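Local coordinates for protein DNA polymerase (Bacillus phage phi29, PDB 2PYL) that replicates the viral genome as a protein-primed, strand-displacing, highly processive family B DNA polymerase with 3'-5' proofreading exonuclease activity, at residues H287-F292 and G321-L326; P300-K305 and E314-S319; I504-V509 and Y521-F526. The protein carries 2 engineered substitutions. All coordinates share one frame; numbering follows the deposited sequence.

Interaction 1: H287-F292 and G321-L326; sequences HIRCEF and GEIADL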
loop_
_atom_site.group_PDB
_atom_site.type_symbol
_atom_site.label_atom_id
_atom_site.label_comp_id
_atom_site.label_asym_id
_atom_site.label_seq_id
_atom_site.Cartn_x
_atom_site.Cartn_y
_atom_site.Cartn_z
ATOM N N HIS C 287 -25.961 -4.684 -12.325
ATOM C CA HIS C 287 -26.593 -4.922 -11.040
ATOM C C HIS C 287 -27.546 -6.111 -11.176
ATOM O O HIS C 287 -28.487 -6.085 -11.981
ATOM C CB HIS C 287 -27.348 -3.675 -10.577
ATOM C CG HIS C 287 -28.009 -3.830 -9.243
ATOM N ND1 HIS C 287 -28.936 -2.930 -8.765
ATOM C CD2 HIS C 287 -27.881 -4.784 -8.288
ATOM C CE1 HIS C 287 -29.344 -3.320 -7.569
ATOM N NE2 HIS C 287 -28.716 -4.442 -7.256
ATOM N N ILE C 288 -27.301 -7.143 -10.379
ATOM C CA ILE C 288 -28.051 -8.399 -10.445
ATOM C C ILE C 288 -28.514 -8.811 -9.046
ATOM O O ILE C 288 -27.774 -8.639 -8.083
ATOM C CB ILE C 288 -27.172 -9.528 -11.115
ATOM C CG1 ILE C 288 -27.973 -10.800 -11.373
ATOM C CG2 ILE C 288 -25.946 -9.870 -10.265
ATOM C CD1 ILE C 288 -27.295 -11.754 -12.357
ATOM N N ARG C 289 -29.753 -9.304 -8.937
ATOM C CA ARG C 289 -30.203 -10.023 -7.735
ATOM C C ARG C 289 -30.352 -11.511 -8.044
ATOM O O ARG C 289 -30.898 -11.883 -9.079
ATOM C CB ARG C 289 -31.539 -9.510 -7.213
ATOM C CG ARG C 289 -31.672 -8.013 -7.104
ATOM C CD ARG C 289 -32.902 -7.679 -6.262
ATOM N NE ARG C 289 -32.586 -7.820 -4.848
ATOM C CZ ARG C 289 -33.405 -8.248 -3.900
ATOM N NH1 ARG C 289 -34.654 -8.623 -4.176
ATOM N NH2 ARG C 289 -32.959 -8.316 -2.650
ATOM N N CYS C 290 -29.877 -12.365 -7.147
ATOM C CA CYS C 290 -29.984 -13.812 -7.365
ATOM C C CYS C 290 -29.626 -14.649 -6.137
ATOM O O CYS C 290 -29.049 -14.166 -5.163
ATOM C CB CYS C 290 -29.094 -14.253 -8.543
ATOM S SG CYS C 290 -27.332 -14.247 -8.150
ATOM N N GLU C 291 -29.992 -15.920 -6.211
ATOM C CA GLU C 291 -29.450 -16.940 -5.337
ATOM C C GLU C 291 -28.504 -17.811 -6.165
ATOM O O GLU C 291 -28.594 -17.846 -7.393
ATOM C CB GLU C 291 -30.570 -17.757 -4.702
ATOM C CG GLU C 291 -31.552 -16.888 -3.944
ATOM C CD GLU C 291 -32.682 -17.678 -3.338
ATOM O OE1 GLU C 291 -33.817 -17.619 -3.866
ATOM O OE2 GLU C 291 -32.441 -18.360 -2.333
ATOM N N PHE C 292 -27.576 -18.483 -5.491
ATOM C CA PHE C 292 -26.529 -19.249 -6.169
ATOM C C PHE C 292 -26.084 -20.465 -5.351
ATOM O O PHE C 292 -26.093 -20.434 -4.125
ATOM C CB PHE C 292 -25.325 -18.351 -6.512
ATOM C CG PHE C 292 -24.702 -17.678 -5.311
ATOM C CD1 PHE C 292 -23.809 -18.370 -4.485
ATOM C CD2 PHE C 292 -25.020 -16.345 -4.999
ATOM C CE1 PHE C 292 -23.255 -17.754 -3.363
ATOM C CE2 PHE C 292 -24.463 -15.724 -3.893
ATOM C CZ PHE C 292 -23.583 -16.423 -3.065
ATOM N N GLY C 321 -30.022 -19.299 1.272
ATOM C CA GLY C 321 -31.460 -19.046 1.347
ATOM C C GLY C 321 -31.804 -17.576 1.399
ATOM O O GLY C 321 -32.928 -17.227 1.697
ATOM N N GLU C 322 -30.832 -16.714 1.113
ATOM C CA GLU C 322 -31.051 -15.263 1.043
ATOM C C GLU C 322 -30.679 -14.767 -0.344
ATOM O O GLU C 322 -29.813 -15.338 -0.987
ATOM C CB GLU C 322 -30.235 -14.517 2.123
ATOM C CG GLU C 322 -30.483 -14.990 3.568
ATOM C CD GLU C 322 -31.933 -14.819 4.029
ATOM O OE1 GLU C 322 -32.647 -13.966 3.462
ATOM O OE2 GLU C 322 -32.362 -15.536 4.964
ATOM N N ILE C 323 -31.361 -13.714 -0.794
ATOM C CA ILE C 323 -31.160 -13.122 -2.120
ATOM C C ILE C 323 -29.952 -12.199 -2.065
ATOM O O ILE C 323 -29.906 -11.279 -1.250
ATOM C CB ILE C 323 -32.413 -12.289 -2.592
ATOM C CG1 ILE C 323 -33.691 -13.126 -2.541
ATOM C CG2 ILE C 323 -32.226 -11.759 -4.010
ATOM C CD1 ILE C 323 -35.006 -12.280 -2.629
ATOM N N ALA C 324 -28.974 -12.440 -2.931
ATOM C CA ALA C 324 -27.783 -11.610 -3.003
ATOM C C ALA C 324 -27.996 -10.490 -4.015
ATOM O O ALA C 324 -28.463 -10.728 -5.116
ATOM C CB ALA C 324 -26.561 -12.447 -3.368
ATOM N N ASP C 325 -27.691 -9.264 -3.595
ATOM C CA ASP C 325 -27.570 -8.099 -4.471
ATOM C C ASP C 325 -26.102 -7.944 -4.854
ATOM O O ASP C 325 -25.266 -7.736 -3.990
ATOM C CB ASP C 325 -27.991 -6.826 -3.729
ATOM C CG ASP C 325 -29.394 -6.391 -4.048
ATOM O OD1 ASP C 325 -29.549 -5.515 -4.922
ATOM O OD2 ASP C 325 -30.335 -6.909 -3.415
ATOM N N LEU C 326 -25.788 -8.020 -6.141
ATOM C CA LEU C 326 -24.400 -7.963 -6.595
ATOM C C LEU C 326 -24.224 -6.990 -7.753
ATOM O O LEU C 326 -25.048 -6.924 -8.662
ATOM C CB LEU C 326 -23.923 -9.345 -7.033
ATOM C CG LEU C 326 -24.090 -10.499 -6.049
ATOM C CD1 LEU C 326 -23.777 -11.824 -6.735
ATOM C CD2 LEU C 326 -23.208 -10.293 -4.844
HETATM O O HOH W 1 -30.095 -19.274 -1.524
#
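Ile288 and Leu326 pair through their backbones, Ile288 N reaching Leu326 O and Leu326 N returning to Ile288 O, both at 2.8 Å. Cys290 and Ala324 form the next hydrogen-bonded pair. The side chains of Ile288, Cys290, Ala324 and Leu326 lie on one face, closely packed against helix 330-339. There Ile288 CG2 is 3.8 Å from Leu326 CB, and Ala324 CB meets the ring edge of Phe292 at CE2. The reverse face is polar and more solvent-exposed, around the Asp325 carboxylate. His287 NE2 donates to Asp325 OD1 (2.7 Å) on its anti side, the oxygen almost in the imidazole plane; CG of His287 stands opposite the backbone N (chi1 -179°), carrying the ring to Asp325. Arg289 completes a salt bridge side-on, NE 2.8 Å and NH2 3.1 Å from Asp325 OD2, while Ile323 CG2 sits 3.7 Å over the centre of the guanidinium. With Arg289 on one oxygen and His287 on the other, the carboxylate is probably charged. At the looser Gly321 end, a water links Glu291 OE2 to Gly321 N. The arrangement is an antiparallel sheet of the polymerization region with one apolar and one polar face, strand 283-294 pairing with 324-329 and with 340-356.

Interaction 2: P300-K305 and E314-S319; sequences PTIQIK and EYLKSS. With nucleotides of chain B.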
loop_
_atom_site.group_PDB
_atom_site.type_symbol
_atom_site.label_atom_id
_atom_site.label_comp_id
_atom_site.label_asym_id
_atom_site.label_seq_id
_atom_site.Cartn_x
_atom_site.Cartn_y
_atom_site.Cartn_z
ATOM N N PRO C 300 -14.986 -21.857 -5.247
ATOM C CA PRO C 300 -15.894 -20.730 -4.961
ATOM C C PRO C 300 -15.246 -19.376 -5.228
ATOM O O PRO C 300 -14.087 -19.163 -4.867
ATOM C CB PRO C 300 -16.203 -20.895 -3.472
ATOM C CG PRO C 300 -15.091 -21.661 -2.929
ATOM C CD PRO C 300 -14.612 -22.572 -4.018
ATOM N N THR C 301 -15.986 -18.482 -5.879
ATOM C CA THR C 301 -15.469 -17.166 -6.258
ATOM C C THR C 301 -16.287 -15.990 -5.691
ATOM O O THR C 301 -15.939 -14.833 -5.904
ATOM C CB THR C 301 -15.331 -17.038 -7.814
ATOM O OG1 THR C 301 -16.612 -16.964 -8.435
ATOM C CG2 THR C 301 -14.582 -18.230 -8.398
ATOM N N ILE C 302 -17.351 -16.280 -4.946
ATOM C CA ILE C 302 -18.231 -15.217 -4.423
ATOM C C ILE C 302 -17.929 -14.930 -2.965
ATOM O O ILE C 302 -17.994 -15.814 -2.116
ATOM C CB ILE C 302 -19.727 -15.519 -4.572
ATOM C CG1 ILE C 302 -20.104 -15.567 -6.056
ATOM C CG2 ILE C 302 -20.562 -14.430 -3.875
ATOM C CD1 ILE C 302 -21.506 -16.014 -6.305
ATOM N N GLN C 303 -17.608 -13.665 -2.709
ATOM C CA GLN C 303 -17.399 -13.148 -1.382
ATOM C C GLN C 303 -18.402 -11.987 -1.201
ATOM O O GLN C 303 -18.465 -11.071 -2.023
ATOM C CB GLN C 303 -15.938 -12.694 -1.297
ATOM C CG GLN C 303 -15.533 -11.924 -0.104
ATOM C CD GLN C 303 -14.024 -11.879 0.059
ATOM O OE1 GLN C 303 -13.418 -12.844 0.524
ATOM N NE2 GLN C 303 -13.414 -10.755 -0.308
ATOM N N ILE C 304 -19.211 -12.049 -0.148
ATOM C CA ILE C 304 -20.154 -10.963 0.152
ATOM C C ILE C 304 -19.805 -10.298 1.488
ATOM O O ILE C 304 -19.809 -10.934 2.552
ATOM C CB ILE C 304 -21.636 -11.433 0.142
ATOM C CG1 ILE C 304 -22.008 -11.971 -1.250
ATOM C CG2 ILE C 304 -22.563 -10.279 0.559
ATOM C CD1 ILE C 304 -23.357 -12.662 -1.311
ATOM N N LYS C 305 -19.510 -9.003 1.398
ATOM C CA LYS C 305 -19.074 -8.203 2.524
ATOM C C LYS C 305 -20.189 -7.306 3.063
ATOM O O LYS C 305 -21.138 -6.970 2.358
ATOM C CB LYS C 305 -17.884 -7.343 2.112
ATOM C CG LYS C 305 -16.647 -8.142 1.751
ATOM C CD LYS C 305 -15.405 -7.255 1.710
ATOM C CE LYS C 305 -14.164 -8.059 1.405
ATOM N NZ LYS C 305 -13.931 -9.157 2.397
ATOM N N GLU C 314 -15.154 -15.051 3.777
ATOM C CA GLU C 314 -15.463 -16.413 3.318
ATOM C C GLU C 314 -16.020 -16.489 1.893
ATOM O O GLU C 314 -16.988 -15.808 1.555
ATOM C CB GLU C 314 -16.423 -17.101 4.296
ATOM C CG GLU C 314 -15.740 -17.568 5.590
ATOM C CD GLU C 314 -16.627 -18.468 6.458
ATOM O OE1 GLU C 314 -17.767 -18.797 6.041
ATOM O OE2 GLU C 314 -16.166 -18.858 7.563
ATOM N N TYR C 315 -15.400 -17.328 1.062
ATOM C CA TYR C 315 -15.908 -17.602 -0.292
ATOM C C TYR C 315 -17.042 -18.615 -0.201
ATOM O O TYR C 315 -16.929 -19.629 0.484
ATOM C CB TYR C 315 -14.782 -18.047 -1.239
ATOM C CG TYR C 315 -13.944 -16.868 -1.659
ATOM C CD1 TYR C 315 -12.805 -16.504 -0.951
ATOM C CD2 TYR C 315 -14.356 -16.055 -2.704
ATOM C CE1 TYR C 315 -12.076 -15.389 -1.316
ATOM C CE2 TYR C 315 -13.648 -14.956 -3.074
ATOM C CZ TYR C 315 -12.508 -14.622 -2.384
ATOM O OH TYR C 315 -11.822 -13.514 -2.771
ATOM N N LEU C 316 -18.146 -18.301 -0.873
ATOM C CA LEU C 316 -19.444 -18.902 -0.573
ATOM C C LEU C 316 -19.812 -20.007 -1.539
ATOM O O LEU C 316 -19.798 -19.827 -2.765
ATOM C CB LEU C 316 -20.537 -17.826 -0.609
ATOM C CG LEU C 316 -20.454 -16.714 0.438
ATOM C CD1 LEU C 316 -21.507 -15.625 0.156
ATOM C CD2 LEU C 316 -20.589 -17.275 1.853
ATOM N N LYS C 317 -20.151 -21.154 -0.973
ATOM C CA LYS C 317 -20.665 -22.280 -1.753
ATOM C C LYS C 317 -22.149 -22.100 -2.060
ATOM O O LYS C 317 -22.662 -22.677 -3.014
ATOM C CB LYS C 317 -20.412 -23.584 -1.010
ATOM C CG LYS C 317 -18.910 -23.857 -0.848
ATOM C CD LYS C 317 -18.592 -25.305 -0.469
ATOM C CE LYS C 317 -17.145 -25.658 -0.815
ATOM N NZ LYS C 317 -17.011 -27.091 -1.228
ATOM N N SER C 318 -22.816 -21.272 -1.255
ATOM C CA SER C 318 -24.249 -21.056 -1.357
ATOM C C SER C 318 -24.669 -19.702 -0.789
ATOM O O SER C 318 -24.041 -19.208 0.145
ATOM C CB SER C 318 -24.986 -22.151 -0.598
ATOM O OG SER C 318 -26.362 -21.862 -0.557
ATOM N N SER C 319 -25.746 -19.128 -1.341
ATOM C CA SER C 319 -26.342 -17.902 -0.811
ATOM C C SER C 319 -27.127 -18.151 0.482
ATOM O O SER C 319 -27.590 -17.208 1.130
ATOM C CB SER C 319 -27.212 -17.189 -1.865
ATOM O OG SER C 319 -28.094 -18.074 -2.521
ATOM P P DA B 7 -10.529 -11.285 2.384
ATOM O OP1 DA B 7 -10.756 -12.599 1.753
ATOM O OP2 DA B 7 -11.673 -10.526 2.924
ATOM O "O5'" DA B 7 -9.509 -11.428 3.590
ATOM C "C5'" DA B 7 -8.275 -12.091 3.507
ATOM C "C4'" DA B 7 -7.548 -11.874 4.824
ATOM O "O4'" DA B 7 -7.036 -10.522 4.835
ATOM C "C3'" DA B 7 -8.421 -12.017 6.081
ATOM O "O3'" DA B 7 -7.958 -13.097 6.890
ATOM C "C2'" DA B 7 -8.319 -10.665 6.766
ATOM C "C1'" DA B 7 -7.047 -10.096 6.173
ATOM N N9 DA B 7 -7.006 -8.643 6.228
ATOM C C8 DA B 7 -7.988 -7.787 5.808
ATOM N N7 DA B 7 -7.706 -6.525 5.997
ATOM C C5 DA B 7 -6.436 -6.549 6.564
ATOM C C6 DA B 7 -5.568 -5.521 7.000
ATOM N N6 DA B 7 -5.866 -4.230 6.910
ATOM N N1 DA B 7 -4.391 -5.883 7.546
ATOM C C2 DA B 7 -4.076 -7.195 7.651
ATOM N N3 DA B 7 -4.802 -8.254 7.265
ATOM C C4 DA B 7 -5.985 -7.858 6.726
ATOM P P DT B 6 -12.058 -6.045 -1.247
ATOM O OP1 DT B 6 -12.760 -6.924 -2.222
ATOM O OP2 DT B 6 -12.857 -5.195 -0.327
ATOM O "O5'" DT B 6 -11.078 -6.926 -0.369
ATOM C "C5'" DT B 6 -10.161 -7.800 -0.981
ATOM C "C4'" DT B 6 -9.273 -8.449 0.047
ATOM O "O4'" DT B 6 -8.313 -7.499 0.500
ATOM C "C3'" DT B 6 -9.969 -8.961 1.297
ATOM O "O3'" DT B 6 -9.771 -10.377 1.348
ATOM C "C2'" DT B 6 -9.291 -8.228 2.463
ATOM C "C1'" DT B 6 -7.987 -7.771 1.845
ATOM N N1 DT B 6 -7.365 -6.526 2.393
ATOM C C2 DT B 6 -6.088 -6.584 2.919
ATOM O O2 DT B 6 -5.425 -7.595 3.005
ATOM N N3 DT B 6 -5.598 -5.386 3.360
ATOM C C4 DT B 6 -6.209 -4.162 3.358
ATOM O O4 DT B 6 -5.632 -3.174 3.802
ATOM C C5 DT B 6 -7.542 -4.153 2.812
ATOM C C7 DT B 6 -8.310 -2.863 2.749
ATOM C C6 DT B 6 -8.052 -5.317 2.363
HETATM O O HOH W 2 -18.869 -13.947 2.180
#
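Gln303 lies over one face of the Tyr315 ring, its CB 4.1 Å from the ring centroid in a CH-pi contact 29° off the normal. The two segments are the irregular arms of the long loop in TPR1, the insertion characteristic of protein-primed family B polymerases, and this loop reaches the DNA. Tyr315 CG stands opposite its own carbonyl carbon (chi1 -76°), which swings the ring alongside the 300-305 arm: the peptide joining Thr301 to Ile302 meets the ring edge, and Pro300 CB packs against Tyr315 CB at 3.9 Å. The Tyr315 side chain, edge-to-face with Phe230, is about 6 Å from that of Arg438, probably involved in binding template-primer structures. Leu316 N donates to Ile302 O at 2.8 Å, joining the arms directly; a water accepting from Ile304 N and donating to Glu314 O spans them further on. Next to this backbone link the side chains of Leu316 and Ile304 cross at about a right angle, their CD1 atoms 3.8 Å apart. Lys305 extends instead to the nucleic acid, bending only at its last torsion (chi4 -58°). Gly312 O also accepts from its ammonium, and Lys305 NZ donates to OP2 of DA7 of chain B at 2.7 Å.

Interaction 3: I504-V509 and Y521-F526; sequences IYMKEV and YTDIKF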
loop_
_atom_site.group_PDB
_atom_site.type_symbol
_atom_site.label_atom_id
_atom_site.label_comp_id
_atom_site.label_asym_id
_atom_site.label_seq_id
_atom_site.Cartn_x
_atom_site.Cartn_y
_atom_site.Cartn_z
ATOM N N ILE C 504 11.548 -23.656 1.773
ATOM C CA ILE C 504 11.860 -23.460 0.348
ATOM C C ILE C 504 13.247 -24.002 -0.045
ATOM O O ILE C 504 14.215 -23.805 0.666
ATOM C CB ILE C 504 11.717 -21.950 -0.052
ATOM C CG1 ILE C 504 10.272 -21.478 0.180
ATOM C CG2 ILE C 504 12.106 -21.725 -1.518
ATOM C CD1 ILE C 504 10.107 -19.971 0.284
ATOM N N TYR C 505 13.313 -24.704 -1.175
ATOM C CA TYR C 505 14.586 -25.181 -1.745
ATOM C C TYR C 505 15.420 -24.027 -2.306
ATOM O O TYR C 505 14.987 -23.319 -3.223
ATOM C CB TYR C 505 14.331 -26.177 -2.883
ATOM C CG TYR C 505 13.750 -27.503 -2.467
ATOM C CD1 TYR C 505 12.447 -27.838 -2.793
ATOM C CD2 TYR C 505 14.514 -28.439 -1.771
ATOM C CE1 TYR C 505 11.909 -29.056 -2.435
ATOM C CE2 TYR C 505 13.981 -29.666 -1.395
ATOM C CZ TYR C 505 12.670 -29.961 -1.727
ATOM O OH TYR C 505 12.117 -31.170 -1.379
ATOM N N MET C 506 16.609 -23.834 -1.748
ATOM C CA MET C 506 17.519 -22.791 -2.224
ATOM C C MET C 506 18.830 -23.397 -2.718
ATOM O O MET C 506 19.192 -24.514 -2.359
ATOM C CB MET C 506 17.808 -21.755 -1.124
ATOM C CG MET C 506 16.580 -21.104 -0.497
ATOM S SD MET C 506 15.616 -20.031 -1.587
ATOM C CE MET C 506 16.548 -18.505 -1.458
ATOM N N LYS C 507 19.522 -22.650 -3.567
ATOM C CA LYS C 507 20.855 -23.027 -4.038
ATOM C C LYS C 507 21.698 -21.769 -4.107
ATOM O O LYS C 507 21.183 -20.664 -4.272
ATOM C CB LYS C 507 20.809 -23.707 -5.414
ATOM C CG LYS C 507 20.195 -22.843 -6.519
ATOM C CD LYS C 507 20.148 -23.567 -7.864
ATOM C CE LYS C 507 19.149 -22.893 -8.818
ATOM N NZ LYS C 507 19.057 -23.580 -10.143
ATOM N N GLU C 508 22.998 -21.949 -3.986
ATOM C CA GLU C 508 23.927 -20.842 -4.029
ATOM C C GLU C 508 24.433 -20.630 -5.450
ATOM O O GLU C 508 24.617 -21.589 -6.205
ATOM C CB GLU C 508 25.100 -21.116 -3.099
ATOM C CG GLU C 508 25.566 -19.880 -2.380
ATOM C CD GLU C 508 26.895 -20.074 -1.694
ATOM O OE1 GLU C 508 27.801 -20.706 -2.292
ATOM O OE2 GLU C 508 27.035 -19.575 -0.554
ATOM N N VAL C 509 24.673 -19.374 -5.797
ATOM C CA VAL C 509 25.085 -19.016 -7.150
ATOM C C VAL C 509 26.530 -18.463 -7.114
ATOM O O VAL C 509 27.510 -19.220 -7.207
ATOM C CB VAL C 509 24.009 -18.066 -7.815
ATOM C CG1 VAL C 509 24.170 -16.578 -7.423
ATOM C CG2 VAL C 509 24.012 -18.238 -9.338
ATOM N N TYR C 521 19.497 -28.281 -5.226
ATOM C CA TYR C 521 19.433 -27.410 -4.043
ATOM C C TYR C 521 20.547 -27.748 -3.052
ATOM O O TYR C 521 20.985 -28.898 -2.958
ATOM C CB TYR C 521 18.053 -27.483 -3.353
ATOM C CG TYR C 521 17.864 -28.643 -2.395
ATOM C CD1 TYR C 521 18.039 -28.468 -1.027
ATOM C CD2 TYR C 521 17.512 -29.916 -2.855
ATOM C CE1 TYR C 521 17.876 -29.524 -0.139
ATOM C CE2 TYR C 521 17.343 -30.981 -1.972
ATOM C CZ TYR C 521 17.528 -30.778 -0.614
ATOM O OH TYR C 521 17.363 -31.814 0.283
ATOM N N THR C 522 21.000 -26.722 -2.336
ATOM C CA THR C 522 22.001 -26.856 -1.267
ATOM C C THR C 522 21.511 -26.397 0.126
ATOM O O THR C 522 22.041 -26.837 1.144
ATOM C CB THR C 522 23.291 -26.055 -1.605
ATOM O OG1 THR C 522 22.978 -24.664 -1.763
ATOM C CG2 THR C 522 23.969 -26.589 -2.889
ATOM N N ASP C 523 20.501 -25.528 0.157
ATOM C CA ASP C 523 20.020 -24.907 1.399
ATOM C C ASP C 523 18.487 -24.917 1.444
ATOM O O ASP C 523 17.824 -24.962 0.406
ATOM C CB ASP C 523 20.562 -23.465 1.491
ATOM C CG ASP C 523 20.031 -22.685 2.704
ATOM O OD1 ASP C 523 20.413 -23.005 3.853
ATOM O OD2 ASP C 523 19.248 -21.728 2.492
ATOM N N ILE C 524 17.938 -24.874 2.656
ATOM C CA ILE C 524 16.496 -24.804 2.865
ATOM C C ILE C 524 16.177 -23.512 3.615
ATOM O O ILE C 524 16.635 -23.320 4.735
ATOM C CB ILE C 524 15.983 -26.024 3.657
ATOM C CG1 ILE C 524 16.189 -27.317 2.852
ATOM C CG2 ILE C 524 14.503 -25.867 3.996
ATOM C CD1 ILE C 524 15.134 -27.561 1.770
ATOM N N LYS C 525 15.407 -22.625 2.981
ATOM C CA LYS C 525 14.986 -21.366 3.605
ATOM C C LYS C 525 13.599 -21.477 4.253
ATOM O O LYS C 525 12.621 -21.832 3.605
ATOM C CB LYS C 525 14.960 -20.232 2.575
ATOM C CG LYS C 525 14.684 -18.832 3.174
ATOM C CD LYS C 525 14.473 -17.749 2.101
ATOM C CE LYS C 525 13.092 -17.839 1.468
ATOM N NZ LYS C 525 12.897 -16.848 0.369
ATOM N N PHE C 526 13.528 -21.147 5.539
ATOM C CA PHE C 526 12.252 -21.056 6.233
ATOM C C PHE C 526 11.603 -19.694 5.959
ATOM O O PHE C 526 12.173 -18.652 6.272
ATOM C CB PHE C 526 12.445 -21.276 7.731
ATOM C CG PHE C 526 11.159 -21.287 8.504
ATOM C CD1 PHE C 526 10.212 -22.276 8.283
ATOM C CD2 PHE C 526 10.889 -20.304 9.451
ATOM C CE1 PHE C 526 9.018 -22.284 8.983
ATOM C CE2 PHE C 526 9.701 -20.317 10.162
ATOM C CZ PHE C 526 8.766 -21.307 9.924
#
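Tyr521 opens the 521-526 segment by presenting its ring face to the edge of Tyr505 in an edge-to-face pair, centroids 4.6 Å apart and planes at 61°. CD2 of Tyr505 stands over the centre of the Tyr521 ring. The first torsion of Tyr521, chi1 83°, sets CG between the backbone N and the carbonyl carbon and places the ring against the edge of Tyr505, whose hydroxyl is hydrogen-bonded to Glu244. At Thr522 the strand register slips: Thr522 N and Asp523 N both donate to Met506 O, at 2.9 and 3.0 Å, so that two residues face one in a classic beta bulge. The Thr522 donor lies in the carbonyl plane, whereas that of Asp523 approaches from above it. Asp523 O then accepts from Met506 N (2.7 Å), completing the hydrogen-bonded pair. Ile524 continues the tyrosine side of the sheet, and its CD1 packs 3.7 Å from Tyr505 CD2. Lys525 returns to the other face, and its backbone exchanges two hydrogen bonds with Ile504. Its side chain runs beside that of Ile504, with Lys525 CE 3.9 Å from Ile504 CD1, and Lys525 CB meets Met506 CG at 3.6 Å; its ammonium has a long, weak ion pair with Glu515. The methylene part of this lysine thus serves as apolar packing surface. The Ile504 side chain is about 7 Å from those of Lys529, which stabilises the primer terminus, and Tyr500, probably involved in binding template-primer structures. Because Met506 O takes two N-H donors at the bulge, the pairing continues across an extra residue, with the tyrosine pair packed beside it.

Interactions 1 and 2 are neighbours, their centres about 11 Å apart, and 300-305 with 314-319 is nested inside the loop that 287-292 and 321-326 close. They touch directly: Ser319 OG is probably hydrogen-bonded to Phe292 N, and the Phe292 ring packs on Ile302. The strand pair of interaction 1 therefore forms the base from which the DNA-contacting loop of interaction 2 projects. Interaction 3 comes later in the chain, in a separate antiparallel sheet containing strands 499-508 and 523-530, about 48 and 38 Å, centre to centre, from interactions 1 and 2. All three belong to the region responsible for initiation and polymerization; of the three, interaction 2 touches the DNA, while interactions 1 and 3 belong to two separate sheets of that region.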